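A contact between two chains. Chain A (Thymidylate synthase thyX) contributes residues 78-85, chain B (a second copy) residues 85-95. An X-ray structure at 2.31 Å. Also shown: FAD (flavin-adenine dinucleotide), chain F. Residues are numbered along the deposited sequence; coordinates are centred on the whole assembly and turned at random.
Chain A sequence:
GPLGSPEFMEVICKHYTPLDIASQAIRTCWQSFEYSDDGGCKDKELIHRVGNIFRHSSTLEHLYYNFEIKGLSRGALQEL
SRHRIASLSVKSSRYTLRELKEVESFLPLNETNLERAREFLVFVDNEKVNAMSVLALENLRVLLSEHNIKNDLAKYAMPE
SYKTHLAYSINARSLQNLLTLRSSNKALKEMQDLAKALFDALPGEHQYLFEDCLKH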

# COMPACT_ATOMS: atom_id res chain seq x y z
N GLN A 78 -9.89 -16.76 -0.87
CA GLN A 78 -9.09 -16.57 0.35
C GLN A 78 -7.65 -16.24 -0.02
O GLN A 78 -7.04 -15.37 0.59
CB GLN A 78 -9.08 -17.84 1.22
CG GLN A 78 -10.37 -18.19 1.96
CD GLN A 78 -10.47 -17.49 3.31
OE1 GLN A 78 -9.76 -16.51 3.59
NE2 GLN A 78 -11.35 -17.99 4.16
N GLU A 79 -7.12 -16.94 -1.01
CA GLU A 79 -5.73 -16.72 -1.43
C GLU A 79 -5.55 -15.48 -2.31
O GLU A 79 -4.58 -14.74 -2.17
CB GLU A 79 -5.20 -17.97 -2.14
CG GLU A 79 -5.32 -19.24 -1.30
CD GLU A 79 -4.65 -20.44 -1.95
OE1 GLU A 79 -4.07 -20.27 -3.05
OE2 GLU A 79 -4.68 -21.55 -1.36
N LEU A 80 -6.47 -15.25 -3.24
CA LEU A 80 -6.39 -14.07 -4.09
C LEU A 80 -6.45 -12.78 -3.25
O LEU A 80 -5.67 -11.86 -3.47
CB LEU A 80 -7.49 -14.08 -5.15
CG LEU A 80 -7.51 -12.96 -6.18
CD1 LEU A 80 -6.23 -12.98 -6.99
CD2 LEU A 80 -8.73 -13.11 -7.09
N SER A 81 -7.36 -12.75 -2.28
CA SER A 81 -7.47 -11.65 -1.31
C SER A 81 -6.16 -11.25 -0.61
O SER A 81 -6.02 -10.10 -0.20
CB SER A 81 -8.50 -11.99 -0.24
OG SER A 81 -9.79 -11.88 -0.79
N ARG A 82 -5.22 -12.19 -0.48
CA ARG A 82 -3.94 -11.92 0.19
C ARG A 82 -2.96 -11.07 -0.64
O ARG A 82 -1.96 -10.55 -0.12
CB ARG A 82 -3.27 -13.21 0.67
CG ARG A 82 -4.08 -13.97 1.73
CD ARG A 82 -4.15 -13.18 3.03
NE ARG A 82 -2.81 -12.97 3.58
CZ ARG A 82 -2.15 -13.85 4.31
NH1 ARG A 82 -2.72 -15.00 4.63
NH2 ARG A 82 -0.92 -13.59 4.75
N HIS A 83 -3.22 -10.94 -1.94
CA HIS A 83 -2.47 -9.98 -2.75
C HIS A 83 -3.04 -8.58 -2.55
O HIS A 83 -4.08 -8.23 -3.09
CB HIS A 83 -2.43 -10.39 -4.21
CG HIS A 83 -1.62 -11.63 -4.45
ND1 HIS A 83 -0.30 -11.58 -4.84
CD2 HIS A 83 -1.93 -12.94 -4.30
CE1 HIS A 83 0.16 -12.82 -4.94
NE2 HIS A 83 -0.80 -13.66 -4.61
N ARG A 84 -2.34 -7.79 -1.74
CA ARG A 84 -2.89 -6.56 -1.21
C ARG A 84 -2.84 -5.40 -2.21
O ARG A 84 -3.63 -4.46 -2.13
CB ARG A 84 -2.16 -6.20 0.08
CG ARG A 84 -2.45 -7.19 1.20
CD ARG A 84 -1.43 -7.09 2.29
NE ARG A 84 -0.12 -7.55 1.84
CZ ARG A 84 0.94 -7.61 2.64
NH1 ARG A 84 0.82 -7.24 3.90
NH2 ARG A 84 2.09 -8.05 2.17
N ILE A 85 -1.91 -5.47 -3.15
CA ILE A 85 -1.78 -4.39 -4.10
C ILE A 85 -2.66 -4.64 -5.31
O ILE A 85 -2.18 -4.93 -6.41
CB ILE A 85 -0.34 -4.12 -4.47
CG1 ILE A 85 0.49 -4.05 -3.19
CG2 ILE A 85 -0.25 -2.80 -5.26
CD1 ILE A 85 1.90 -3.58 -3.42
N ILE B 85 -3.95 -2.80 4.49
CA ILE B 85 -2.86 -2.19 5.23
C ILE B 85 -2.65 -2.84 6.60
O ILE B 85 -3.03 -2.28 7.63
CB ILE B 85 -3.02 -0.67 5.42
CG1 ILE B 85 -3.51 -0.02 4.12
CG2 ILE B 85 -1.69 -0.05 5.89
CD1 ILE B 85 -2.68 -0.38 2.91
N ALA B 86 -2.03 -4.02 6.58
CA ALA B 86 -1.86 -4.85 7.76
C ALA B 86 -1.07 -6.06 7.33
O ALA B 86 -0.95 -6.32 6.14
CB ALA B 86 -3.21 -5.26 8.33
N SER B 87 -0.52 -6.79 8.30
CA SER B 87 0.23 -8.00 8.02
C SER B 87 -0.42 -9.17 8.74
O SER B 87 -0.79 -9.06 9.91
CB SER B 87 1.69 -7.86 8.44
OG SER B 87 2.29 -6.78 7.73
N LEU B 88 -0.59 -10.28 8.02
CA LEU B 88 -1.23 -11.47 8.54
C LEU B 88 -0.33 -12.68 8.32
O LEU B 88 0.24 -12.83 7.23
CB LEU B 88 -2.52 -11.77 7.76
CG LEU B 88 -3.71 -10.84 7.80
CD1 LEU B 88 -3.46 -9.59 6.98
CD2 LEU B 88 -4.93 -11.60 7.29
N SER B 89 -0.22 -13.54 9.32
CA SER B 89 0.30 -14.88 9.11
C SER B 89 -0.75 -15.89 9.57
O SER B 89 -1.11 -15.94 10.74
CB SER B 89 1.63 -15.09 9.83
OG SER B 89 2.63 -14.25 9.29
N VAL B 90 -1.24 -16.68 8.64
CA VAL B 90 -2.40 -17.50 8.89
C VAL B 90 -2.07 -18.99 8.82
O VAL B 90 -1.37 -19.44 7.91
CB VAL B 90 -3.52 -17.14 7.88
CG1 VAL B 90 -4.78 -17.99 8.11
CG2 VAL B 90 -3.84 -15.65 7.98
N LYS B 91 -2.55 -19.73 9.82
CA LYS B 91 -2.66 -21.19 9.78
C LYS B 91 -3.20 -21.62 8.43
O LYS B 91 -4.30 -21.20 8.03
CB LYS B 91 -3.59 -21.67 10.90
CG LYS B 91 -3.85 -23.17 10.97
CD LYS B 91 -4.72 -23.51 12.19
CE LYS B 91 -4.97 -25.02 12.34
NZ LYS B 91 -5.87 -25.59 11.28
N SER B 92 -2.43 -22.44 7.73
CA SER B 92 -2.80 -22.90 6.40
C SER B 92 -3.52 -24.26 6.44
O SER B 92 -3.03 -25.22 7.05
CB SER B 92 -1.56 -22.98 5.52
OG SER B 92 -1.83 -23.54 4.25
N SER B 93 -4.69 -24.34 5.82
CA SER B 93 -5.41 -25.61 5.73
C SER B 93 -4.70 -26.55 4.76
O SER B 93 -4.77 -27.77 4.90
CB SER B 93 -6.87 -25.38 5.29
OG SER B 93 -6.97 -24.95 3.93
N ARG B 94 -4.03 -25.98 3.76
CA ARG B 94 -3.26 -26.77 2.82
C ARG B 94 -2.21 -27.61 3.55
O ARG B 94 -1.84 -28.68 3.09
CB ARG B 94 -2.57 -25.87 1.79
CG ARG B 94 -3.52 -25.15 0.83
CD ARG B 94 -2.73 -24.37 -0.22
NE ARG B 94 -2.09 -25.29 -1.16
CZ ARG B 94 -0.97 -25.04 -1.83
NH1 ARG B 94 -0.34 -23.88 -1.67
NH2 ARG B 94 -0.48 -25.95 -2.66
N TYR B 95 -1.73 -27.11 4.69
CA TYR B 95 -0.66 -27.78 5.42
C TYR B 95 -1.10 -28.39 6.75
O TYR B 95 -0.38 -29.21 7.31
CB TYR B 95 0.52 -26.83 5.69
CG TYR B 95 0.84 -25.87 4.55
CD1 TYR B 95 0.84 -26.30 3.22
CD2 TYR B 95 1.15 -24.53 4.80
CE1 TYR B 95 1.12 -25.41 2.18
CE2 TYR B 95 1.43 -23.63 3.78
CZ TYR B 95 1.41 -24.08 2.47
OH TYR B 95 1.70 -23.19 1.46
PA FAD F . 0.98 -8.16 -2.21
O1A FAD F . 0.07 -7.76 -3.34
O2A FAD F . 0.32 -8.28 -0.86
O5B FAD F . 2.22 -7.16 -2.18
C5B FAD F . 2.88 -6.79 -3.37
C4B FAD F . 4.26 -6.35 -2.94
O4B FAD F . 4.12 -5.20 -2.11
C3B FAD F . 4.92 -7.41 -2.07
O3B FAD F . 5.66 -8.34 -2.84
C2B FAD F . 5.77 -6.60 -1.12
O2B FAD F . 6.97 -6.29 -1.77
C1B FAD F . 5.01 -5.30 -1.02
N9A FAD F . 4.20 -5.14 0.19
C8A FAD F . 2.84 -5.09 0.23
N7A FAD F . 2.48 -4.88 1.52
C5A FAD F . 3.59 -4.79 2.29
C6A FAD F . 3.77 -4.60 3.65
N6A FAD F . 2.73 -4.28 4.44
N1A FAD F . 5.05 -4.57 4.14
C2A FAD F . 6.13 -4.72 3.29
N3A FAD F . 5.94 -4.90 1.95
C4A FAD F . 4.68 -4.95 1.46
N1 FAD F . 0.04 -16.75 3.83
C2 FAD F . -0.15 -17.20 5.13
O2 FAD F . -0.55 -16.45 6.01
N3 FAD F . 0.11 -18.51 5.46
C4 FAD F . 0.57 -19.38 4.49
O4 FAD F . 0.79 -20.55 4.79
C4X FAD F . 0.76 -18.93 3.18
N5 FAD F . 1.21 -19.80 2.22
C5X FAD F . 1.39 -19.37 0.92
C6 FAD F . 1.84 -20.29 -0.03
C7 FAD F . 2.04 -19.89 -1.34
C7M FAD F . 2.53 -20.88 -2.37
C8 FAD F . 1.77 -18.57 -1.71
C8M FAD F . 1.99 -18.14 -3.13
C9 FAD F . 1.33 -17.65 -0.75
C9A FAD F . 1.13 -18.05 0.57
N10 FAD F . 0.67 -17.16 1.55
C10 FAD F . 0.49 -17.61 2.84
C1' FAD F . 0.36 -15.72 1.22
C2' FAD F . 1.60 -14.82 1.26
O2' FAD F . 2.09 -14.73 2.57
C3' FAD F . 1.30 -13.42 0.71
O3' FAD F . 0.45 -12.68 1.56
C4' FAD F . 0.66 -13.45 -0.67
O4' FAD F . 1.36 -14.38 -1.48
C5' FAD F . 0.71 -12.07 -1.32
O5' FAD F . 2.08 -11.80 -1.57
P FAD F . 2.70 -10.31 -1.65
O1P FAD F . 4.06 -10.36 -2.31
O2P FAD F . 2.77 -9.68 -0.28
O3P FAD F . 1.69 -9.54 -2.63

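This is a small contact of chain A arginines against a strand and the residue before it in a second copy of thymidylate synthase ThyX, part polar and part packing, with both stretches also bound to one FAD. The two stretches bury only 282 Å² against each other, both sides summed. One direct hydrogen bond crosses between them: R84(A) NH1 donates to the backbone oxygen A86(B) O at 3.0 Å. That oxygen lies at the edge of the guanidinium, near its plane, where the N-H groups point. The same guanidinium also binds the cofactor. R84(A) NE donates to FAD O2A at 2.8 Å, and R84(A) NH2 donates to FAD O2P at 3.0 Å. One arginine therefore joins the diphosphate to the chain B backbone.

R82(A) reaches chain B differently. Its CA-to-CB bond points sideways, but the side chain, with chi1 to chi3 all m, brings its end nearer. R82(A) NH2 comes within 2.8 Å of L88(B) O, yet the angle is too poor for a hydrogen bond. R82(A) NH1 and R82(A) NH2 both donate to FAD O2, at 3.0 and 3.1 Å. The guanidinium is sandwiched, with L88(B) CB over one face and FAD C1' over the opposite face. V90(B) CG2 packs obliquely, 3.6 Å from R82(A) NH1.

The strand of chain B meets the same flavin edge. V90(B) N donates to FAD O2 at 2.7 Å, and FAD N3 donates to V90(B) O at 3.0 Å. FAD O2 thus accepts from both chains.

E79(A) and R94(B) are opposite charges without a salt bridge. E79(A) OE2 is 4.6 Å from R94(B) NE and well out of the guanidinium plane, so no N-H points at it. The closest atoms of this pair are E79(A) OE2 and R94(B) CD, 3.6 Å apart.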